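Local coordinates for VP1 (Merkel cell polyomavirus, PDB 4FMH), which forms the icosahedral viral capsid from pentamers and binds sialylated glycans through surface loops of its jelly-roll domain, the part present here, at residues 48-53 and 61-66; 68-73 and 195-200; 164-169 and 183-188. All blocks are in the same frame, centred on the assembly; numbering follows the deposited sequence.

Contact 1 of 3, residues 48-53 and 61-66; sequences YTYDLQ and QPIKEN. With SIA (N-acetyl-alpha-neuraminic acid), chain U.
The phenol ring of Y50 lies side by side with E65, whose aliphatic part covers one ring face: CB sits 3.8 Å from the ring centroid, 16° off the normal, a CH-pi contact. CG follows, 3.7 Å from Y50 CE2, and the chain, bent at chi2, runs in the ring's direction, with the carboxylate plane 20° from that of the ring. Glutamate suits the place because its methylenes cover the ring while its carboxylate lies beyond them, nearly parallel to the ring. I63 meets the ring at about a right angle, touching Y50 CD2 through CD1. On the other side of the ring plane the acetyl methyl C11 of the sialic acid approaches obliquely, 3.7 Å from Y50 CD1. The tyrosine thus stands between the sugar and the 61-66 segment.

D51 turns its CB away from that segment, and its carboxylate serves the ligand. OD1 accepts a hydrogen bond from the amide N5 of the sialic acid at 2.8 Å, a nearly straight bond of 163°, whereas OD2 forms a salt bridge with K264, which itself bonds the sugar. Two bonds secure the backbone behind this site. Y50 N donates to E65 O at 3.2 Å, and N66 ND2 to D51 O at 3.0 Å, each donor standing well above the carbonyl plane. N66 therefore reaches the main chain of the ligand-binding residue, while its CB packs 3.7 Å from L52 CD2.

Both segments belong to the long BC loop of the jelly roll, between strands 11-28 and 71-76. T49 is backbone-bonded to L271 in strand 269-287, and L52 packs on F261 of strand 250-263 and on V110 of a neighbouring subunit.

Contact 2 of 3, residues 68-73 and 195-200; sequences PAYSVA and YPIEVW
Y70 and I197 make the dense part of this contact. I197 CG1 stands over the centre of the Y70 ring, 4.0 Å from the centroid and only 8° off the normal, and the two side chains cross obliquely. Y70 CG is anti to the carbonyl carbon (chi1 -71°), and from there the ring extends past I197 to W200. W200 O lies at the ring edge, in plane, and takes a 2.7 Å hydrogen bond from Y70 OH. Tyrosine suits this site: its faces can pack against aliphatic carbons while its hydroxyl donates to W200 O and is also hydrogen-bonded to the hydroxyl of Y132. S105 of a neighbouring subunit also bonds W200 O.

A69 and P196 form a single antiparallel bridge where the chain enters strand 71-76 of the jelly roll. They are a non-hydrogen-bonded pair, a position that suits proline, which has no N-H to give. The flanking residues carry the bonds: I197 N to P68 O at 2.9 Å, and Y70 N to Y195 O at 3.1 Å.

The looser side is bridged by water, though still buried. P68 O, already held by I197 N, also receives a hydrogen bond from one water (2.8 Å), which accepts one from E198 N. Beyond the bridge a second water joins Y70 O to Y195 N in the same way, its oxygen 2.9 Å from Y195 N and at the edge of the Y195 ring.

Contact 3 of 3, residues 164-169 and 183-188; sequences ITIETV and PQAKAK
V169 and A187 meet beside a flat group, the indole of W200. A187 CB stands over the rim of one indole face, 3.6 Å from W200 CH2; Y195 covers another part of that face, V199 CG1 lies on the opposite one, and P196 N is at the edge. V169 approaches the same rim obliquely and gathers its CB and methyls round K186 O, on one side of the K186-A187 peptide plane, with CG1 closest at 3.7 Å from K186 O. CG1 also reaches A187 CB at 4.1 Å. Because CG1 is anti to the carbonyl carbon of its own residue (chi1 -52°), V169 can bring it to the strand. Alanine is small enough to let the helix come close.

One turn earlier, I166 meets A185 with CG2, 3.9 Å from A185 CB, while CD1 lies slightly farther off. A185 centres an inverse gamma turn just before strand 186-189, so its methyl meets the helix where the chain bends. At the start of helix 166-170, T165 N donates to T168 OG1 at 3.0 Å, while the T165 side chain makes no capping bond.

K186 points its CB away and carries its charge to D203, and Q184 bonds R172. With polar ends occupied in this way and no hydrogen bond between the two segments, they meet through nondirectional contacts of methyl groups with each other and with a carbonyl oxygen.

From the N terminus, strand 11-28 leads into the loop where contact 1 comes first, closing a short excursion of seven residues. Contact 2 opens almost at once, at 68-73, and does not close until 195-200, so it spans a large part of the chain. Contact 3 is nested inside that span, closing its own small loop between helix 166-170 and strand 186-189. Neighbours touch in space: T49 packs on P68 between contacts 1 and 2, and W200 NE1 probably bonds I164 O between contacts 2 and 3. The glycan-binding loop, the edge of the main sheet and the outlying helix and three-stranded sheet are thereby joined in space, one to the next.

Contact 1 of 3, residues 48-53 and 61-66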
# COMPACT_ATOMS: atom_id res chain seq x y z
N TYR B 48 28.87 1.31 -1.56
CA TYR B 48 28.51 1.42 -0.14
C TYR B 48 29.09 2.70 0.48
O TYR B 48 29.96 3.37 -0.10
CB TYR B 48 29.02 0.21 0.66
CG TYR B 48 28.47 -1.13 0.23
CD1 TYR B 48 27.37 -1.69 0.88
CD2 TYR B 48 29.08 -1.86 -0.80
CE1 TYR B 48 26.86 -2.93 0.49
CE2 TYR B 48 28.59 -3.10 -1.19
CZ TYR B 48 27.48 -3.62 -0.53
OH TYR B 48 26.98 -4.85 -0.91
N THR B 49 28.60 3.01 1.68
CA THR B 49 29.24 3.99 2.54
C THR B 49 30.23 3.24 3.43
O THR B 49 30.36 2.01 3.32
CB THR B 49 28.21 4.70 3.47
OG1 THR B 49 27.59 3.73 4.33
CG2 THR B 49 27.15 5.43 2.67
N TYR B 50 30.94 3.96 4.29
CA TYR B 50 31.59 3.33 5.44
C TYR B 50 30.54 3.16 6.54
O TYR B 50 29.34 3.21 6.28
CB TYR B 50 32.81 4.14 5.92
CG TYR B 50 34.06 3.99 5.07
CD1 TYR B 50 34.09 3.15 3.96
CD2 TYR B 50 35.23 4.67 5.41
CE1 TYR B 50 35.24 3.00 3.19
CE2 TYR B 50 36.39 4.53 4.65
CZ TYR B 50 36.38 3.70 3.55
OH TYR B 50 37.53 3.56 2.80
N ASP B 51 30.98 2.96 7.78
CA ASP B 51 30.04 2.72 8.86
C ASP B 51 29.43 4.01 9.38
O ASP B 51 30.14 4.94 9.76
CB ASP B 51 30.70 1.90 9.98
CG ASP B 51 31.23 0.57 9.48
OD1 ASP B 51 32.34 0.17 9.90
OD2 ASP B 51 30.54 -0.07 8.65
N LEU B 52 28.10 4.06 9.37
CA LEU B 52 27.36 5.23 9.81
C LEU B 52 27.09 5.15 11.31
O LEU B 52 26.50 4.18 11.79
CB LEU B 52 26.06 5.37 9.02
CG LEU B 52 26.23 5.67 7.53
CD1 LEU B 52 25.05 5.15 6.73
CD2 LEU B 52 26.46 7.16 7.27
N GLN B 53 27.54 6.17 12.04
CA GLN B 53 27.42 6.20 13.49
C GLN B 53 27.22 7.62 13.99
O GLN B 53 27.87 8.54 13.50
CB GLN B 53 28.70 5.67 14.15
CG GLN B 53 29.08 4.23 13.85
CD GLN B 53 30.21 3.74 14.74
OE1 GLN B 53 29.99 3.36 15.89
NE2 GLN B 53 31.43 3.76 14.20
N GLN B 61 31.19 15.59 12.32
CA GLN B 61 32.20 15.88 11.30
C GLN B 61 32.28 14.68 10.35
O GLN B 61 33.24 13.92 10.38
CB GLN B 61 33.56 16.17 11.96
CG GLN B 61 33.59 17.48 12.77
CD GLN B 61 34.80 17.59 13.70
OE1 GLN B 61 35.19 16.61 14.34
NE2 GLN B 61 35.37 18.79 13.80
N PRO B 62 31.25 14.51 9.51
CA PRO B 62 31.14 13.31 8.68
C PRO B 62 32.22 13.24 7.61
O PRO B 62 32.62 14.28 7.08
CB PRO B 62 29.75 13.45 8.03
CG PRO B 62 29.47 14.90 8.04
CD PRO B 62 30.14 15.45 9.27
N ILE B 63 32.71 12.04 7.31
CA ILE B 63 33.70 11.84 6.25
C ILE B 63 33.00 11.67 4.89
O ILE B 63 31.82 11.27 4.83
CB ILE B 63 34.61 10.62 6.53
CG1 ILE B 63 33.77 9.34 6.66
CG2 ILE B 63 35.48 10.89 7.78
CD1 ILE B 63 34.57 8.05 6.85
N LYS B 64 33.73 11.96 3.81
CA LYS B 64 33.21 11.84 2.44
C LYS B 64 32.56 10.48 2.18
O LYS B 64 31.55 10.40 1.48
CB LYS B 64 34.34 11.99 1.41
CG LYS B 64 34.95 13.36 1.28
CD LYS B 64 35.94 13.37 0.10
CE LYS B 64 36.99 12.26 0.22
NZ LYS B 64 37.37 11.73 -1.12
N GLU B 65 33.16 9.43 2.75
CA GLU B 65 32.71 8.06 2.50
C GLU B 65 31.33 7.78 3.10
O GLU B 65 30.70 6.77 2.76
CB GLU B 65 33.73 7.05 3.01
CG GLU B 65 35.03 6.97 2.20
CD GLU B 65 36.00 8.12 2.46
OE1 GLU B 65 35.86 8.84 3.48
OE2 GLU B 65 36.90 8.31 1.62
N ASN B 66 30.86 8.67 3.97
CA ASN B 66 29.56 8.52 4.61
C ASN B 66 28.48 9.46 4.07
O ASN B 66 27.42 9.64 4.68
CB ASN B 66 29.69 8.67 6.13
CG ASN B 66 30.18 7.39 6.79
OD1 ASN B 66 30.33 6.36 6.14
ND2 ASN B 66 30.44 7.47 8.09
C1 SIA U . 33.50 -3.87 12.09
C2 SIA U . 34.63 -4.26 11.15
C3 SIA U . 34.05 -4.58 9.76
C4 SIA U . 33.64 -3.34 8.95
C5 SIA U . 34.75 -2.30 8.92
C6 SIA U . 35.29 -2.00 10.32
C7 SIA U . 36.53 -1.08 10.23
C8 SIA U . 36.91 -0.38 11.55
C9 SIA U . 37.59 -1.30 12.55
C10 SIA U . 34.77 -0.62 7.12
C11 SIA U . 34.11 0.61 6.59
N5 SIA U . 34.25 -1.10 8.26
O1A SIA U . 32.36 -4.38 11.93
O1B SIA U . 33.72 -3.06 13.03
O4 SIA U . 33.32 -3.70 7.59
O6 SIA U . 35.62 -3.21 11.03
O7 SIA U . 37.64 -1.81 9.70
O8 SIA U . 37.79 0.72 11.28
O9 SIA U . 36.61 -1.72 13.50
O10 SIA U . 35.71 -1.14 6.55

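Contact 2 of 3, residues 68-73 and 195-200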
# COMPACT_ATOMS: atom_id res chain seq x y z
N PRO B 68 26.45 9.70 0.73
CA PRO B 68 25.92 9.35 -0.60
C PRO B 68 25.54 10.61 -1.36
O PRO B 68 24.99 11.56 -0.79
CB PRO B 68 24.68 8.50 -0.28
CG PRO B 68 25.01 7.87 1.05
CD PRO B 68 25.77 8.94 1.80
N ALA B 69 25.86 10.62 -2.65
CA ALA B 69 25.67 11.79 -3.48
C ALA B 69 24.90 11.42 -4.74
O ALA B 69 24.78 10.24 -5.08
CB ALA B 69 27.04 12.40 -3.83
N TYR B 70 24.34 12.43 -5.41
CA TYR B 70 23.62 12.23 -6.66
C TYR B 70 24.53 11.75 -7.77
O TYR B 70 25.71 12.11 -7.82
CB TYR B 70 22.92 13.53 -7.08
CG TYR B 70 21.74 13.88 -6.20
CD1 TYR B 70 20.49 13.26 -6.37
CD2 TYR B 70 21.87 14.82 -5.18
CE1 TYR B 70 19.41 13.57 -5.55
CE2 TYR B 70 20.81 15.14 -4.35
CZ TYR B 70 19.58 14.52 -4.54
OH TYR B 70 18.53 14.85 -3.70
N SER B 71 23.98 10.92 -8.65
CA SER B 71 24.65 10.57 -9.89
C SER B 71 24.18 11.53 -10.95
O SER B 71 23.02 11.96 -10.93
CB SER B 71 24.34 9.13 -10.31
OG SER B 71 24.92 8.21 -9.41
N VAL B 72 25.07 11.88 -11.87
CA VAL B 72 24.70 12.76 -12.98
C VAL B 72 25.62 12.57 -14.19
O VAL B 72 26.83 12.33 -14.05
CB VAL B 72 24.59 14.27 -12.55
CG1 VAL B 72 25.76 14.69 -11.70
CG2 VAL B 72 24.42 15.21 -13.75
N ALA B 73 25.02 12.63 -15.37
CA ALA B 73 25.77 12.66 -16.62
C ALA B 73 25.16 13.69 -17.56
O ALA B 73 23.94 13.90 -17.56
CB ALA B 73 25.80 11.28 -17.28
N TYR B 195 27.48 16.14 -4.81
CA TYR B 195 26.41 16.86 -4.13
C TYR B 195 25.71 15.87 -3.21
O TYR B 195 24.99 14.99 -3.70
CB TYR B 195 25.44 17.46 -5.14
CG TYR B 195 26.02 18.65 -5.89
CD1 TYR B 195 26.75 18.47 -7.07
CD2 TYR B 195 25.84 19.94 -5.42
CE1 TYR B 195 27.29 19.56 -7.75
CE2 TYR B 195 26.38 21.04 -6.09
CZ TYR B 195 27.10 20.84 -7.26
OH TYR B 195 27.63 21.92 -7.93
N PRO B 196 25.94 15.97 -1.88
CA PRO B 196 25.35 14.98 -0.97
C PRO B 196 23.83 15.04 -0.94
O PRO B 196 23.23 16.12 -0.90
CB PRO B 196 25.92 15.35 0.40
CG PRO B 196 27.20 16.13 0.09
CD PRO B 196 26.85 16.89 -1.18
N ILE B 197 23.22 13.86 -0.97
CA ILE B 197 21.79 13.71 -0.89
C ILE B 197 21.21 14.32 0.40
O ILE B 197 20.16 14.97 0.36
CB ILE B 197 21.41 12.22 -1.04
CG1 ILE B 197 21.79 11.73 -2.45
CG2 ILE B 197 19.92 11.98 -0.73
CD1 ILE B 197 21.94 10.21 -2.56
N GLU B 198 21.91 14.14 1.53
CA GLU B 198 21.41 14.65 2.81
C GLU B 198 21.48 16.18 2.92
O GLU B 198 20.99 16.77 3.88
CB GLU B 198 22.13 13.98 4.00
CG GLU B 198 23.53 14.56 4.30
CD GLU B 198 24.10 14.01 5.61
OE1 GLU B 198 24.04 12.78 5.81
OE2 GLU B 198 24.60 14.81 6.44
N VAL B 199 22.10 16.82 1.93
CA VAL B 199 22.20 18.27 1.92
C VAL B 199 21.29 18.91 0.87
O VAL B 199 20.75 19.99 1.09
CB VAL B 199 23.66 18.73 1.66
CG1 VAL B 199 23.73 20.25 1.55
CG2 VAL B 199 24.59 18.23 2.75
N TRP B 200 21.13 18.23 -0.27
CA TRP B 200 20.51 18.83 -1.47
C TRP B 200 19.29 18.06 -1.95
O TRP B 200 19.32 16.82 -2.03
CB TRP B 200 21.51 18.88 -2.62
CG TRP B 200 22.76 19.67 -2.35
CD1 TRP B 200 24.00 19.18 -2.10
CD2 TRP B 200 22.87 21.10 -2.30
NE1 TRP B 200 24.89 20.21 -1.90
CE2 TRP B 200 24.23 21.40 -2.02
CE3 TRP B 200 21.97 22.16 -2.48
CZ2 TRP B 200 24.70 22.71 -1.91
CZ3 TRP B 200 22.44 23.46 -2.35
CH2 TRP B 200 23.79 23.73 -2.07
O HOH W 1 24.39 12.33 1.86
O HOH W 2 26.53 14.73 -7.17

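Contact 3 of 3, residues 164-169 and 183-188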
# COMPACT_ATOMS: atom_id res chain seq x y z
N ILE B 164 30.41 19.38 -2.48
CA ILE B 164 29.82 20.71 -2.48
C ILE B 164 28.61 20.72 -1.54
O ILE B 164 27.66 19.97 -1.74
CB ILE B 164 29.42 21.17 -3.90
CG1 ILE B 164 30.68 21.35 -4.76
CG2 ILE B 164 28.62 22.48 -3.85
CD1 ILE B 164 30.47 21.08 -6.22
N THR B 165 28.66 21.58 -0.53
CA THR B 165 27.55 21.71 0.43
C THR B 165 27.14 23.18 0.57
O THR B 165 27.62 24.03 -0.19
CB THR B 165 27.90 21.08 1.81
OG1 THR B 165 29.02 21.78 2.39
CG2 THR B 165 28.25 19.59 1.67
N ILE B 166 26.25 23.47 1.51
CA ILE B 166 25.68 24.81 1.65
C ILE B 166 26.76 25.86 1.96
O ILE B 166 26.75 26.95 1.38
CB ILE B 166 24.53 24.85 2.69
CG1 ILE B 166 23.36 23.96 2.22
CG2 ILE B 166 24.04 26.29 2.91
CD1 ILE B 166 22.13 23.96 3.15
N GLU B 167 27.68 25.53 2.87
CA GLU B 167 28.79 26.44 3.18
C GLU B 167 29.58 26.81 1.92
O GLU B 167 30.01 27.96 1.76
CB GLU B 167 29.71 25.84 4.26
CG GLU B 167 30.81 26.79 4.73
CD GLU B 167 31.50 26.35 6.02
OE1 GLU B 167 31.04 25.38 6.67
OE2 GLU B 167 32.52 26.98 6.39
N THR B 168 29.75 25.85 1.02
CA THR B 168 30.41 26.08 -0.27
C THR B 168 29.74 27.19 -1.08
O THR B 168 30.41 28.08 -1.59
CB THR B 168 30.48 24.80 -1.13
OG1 THR B 168 30.85 23.68 -0.31
CG2 THR B 168 31.50 24.96 -2.27
N VAL B 169 28.41 27.13 -1.21
CA VAL B 169 27.69 28.10 -2.04
C VAL B 169 27.51 29.45 -1.35
O VAL B 169 27.50 30.49 -2.02
CB VAL B 169 26.32 27.55 -2.56
CG1 VAL B 169 26.51 26.20 -3.25
CG2 VAL B 169 25.30 27.43 -1.45
N PRO B 183 16.46 30.61 0.74
CA PRO B 183 16.51 30.85 -0.71
C PRO B 183 17.94 31.05 -1.25
O PRO B 183 18.16 30.87 -2.45
CB PRO B 183 15.70 32.14 -0.89
CG PRO B 183 14.86 32.23 0.33
CD PRO B 183 15.67 31.65 1.44
N GLN B 184 18.89 31.40 -0.39
CA GLN B 184 20.27 31.56 -0.83
C GLN B 184 21.00 30.23 -0.98
O GLN B 184 22.02 30.15 -1.67
CB GLN B 184 21.04 32.49 0.12
CG GLN B 184 20.51 33.91 0.15
CD GLN B 184 21.28 34.78 1.12
OE1 GLN B 184 22.41 35.18 0.86
NE2 GLN B 184 20.66 35.07 2.26
N ALA B 185 20.48 29.18 -0.33
CA ALA B 185 21.11 27.86 -0.38
C ALA B 185 20.71 27.10 -1.63
O ALA B 185 19.91 26.16 -1.58
CB ALA B 185 20.77 27.05 0.89
N LYS B 186 21.24 27.53 -2.78
CA LYS B 186 20.90 26.92 -4.06
C LYS B 186 22.15 26.51 -4.83
O LYS B 186 23.23 27.07 -4.64
CB LYS B 186 20.03 27.87 -4.89
CG LYS B 186 18.63 28.08 -4.31
CD LYS B 186 17.71 28.81 -5.27
CE LYS B 186 16.42 29.24 -4.59
NZ LYS B 186 15.57 28.09 -4.24
N ALA B 187 22.00 25.50 -5.68
CA ALA B 187 23.11 25.00 -6.50
C ALA B 187 22.57 24.31 -7.74
O ALA B 187 21.36 24.08 -7.85
CB ALA B 187 23.98 24.03 -5.69
N LYS B 188 23.47 23.99 -8.66
CA LYS B 188 23.10 23.21 -9.83
C LYS B 188 23.80 21.86 -9.78
O LYS B 188 24.99 21.79 -9.45
CB LYS B 188 23.45 23.97 -11.11
CG LYS B 188 22.78 25.33 -11.15
CD LYS B 188 22.65 25.90 -12.53
CE LYS B 188 21.81 27.16 -12.48
NZ LYS B 188 21.99 28.01 -13.69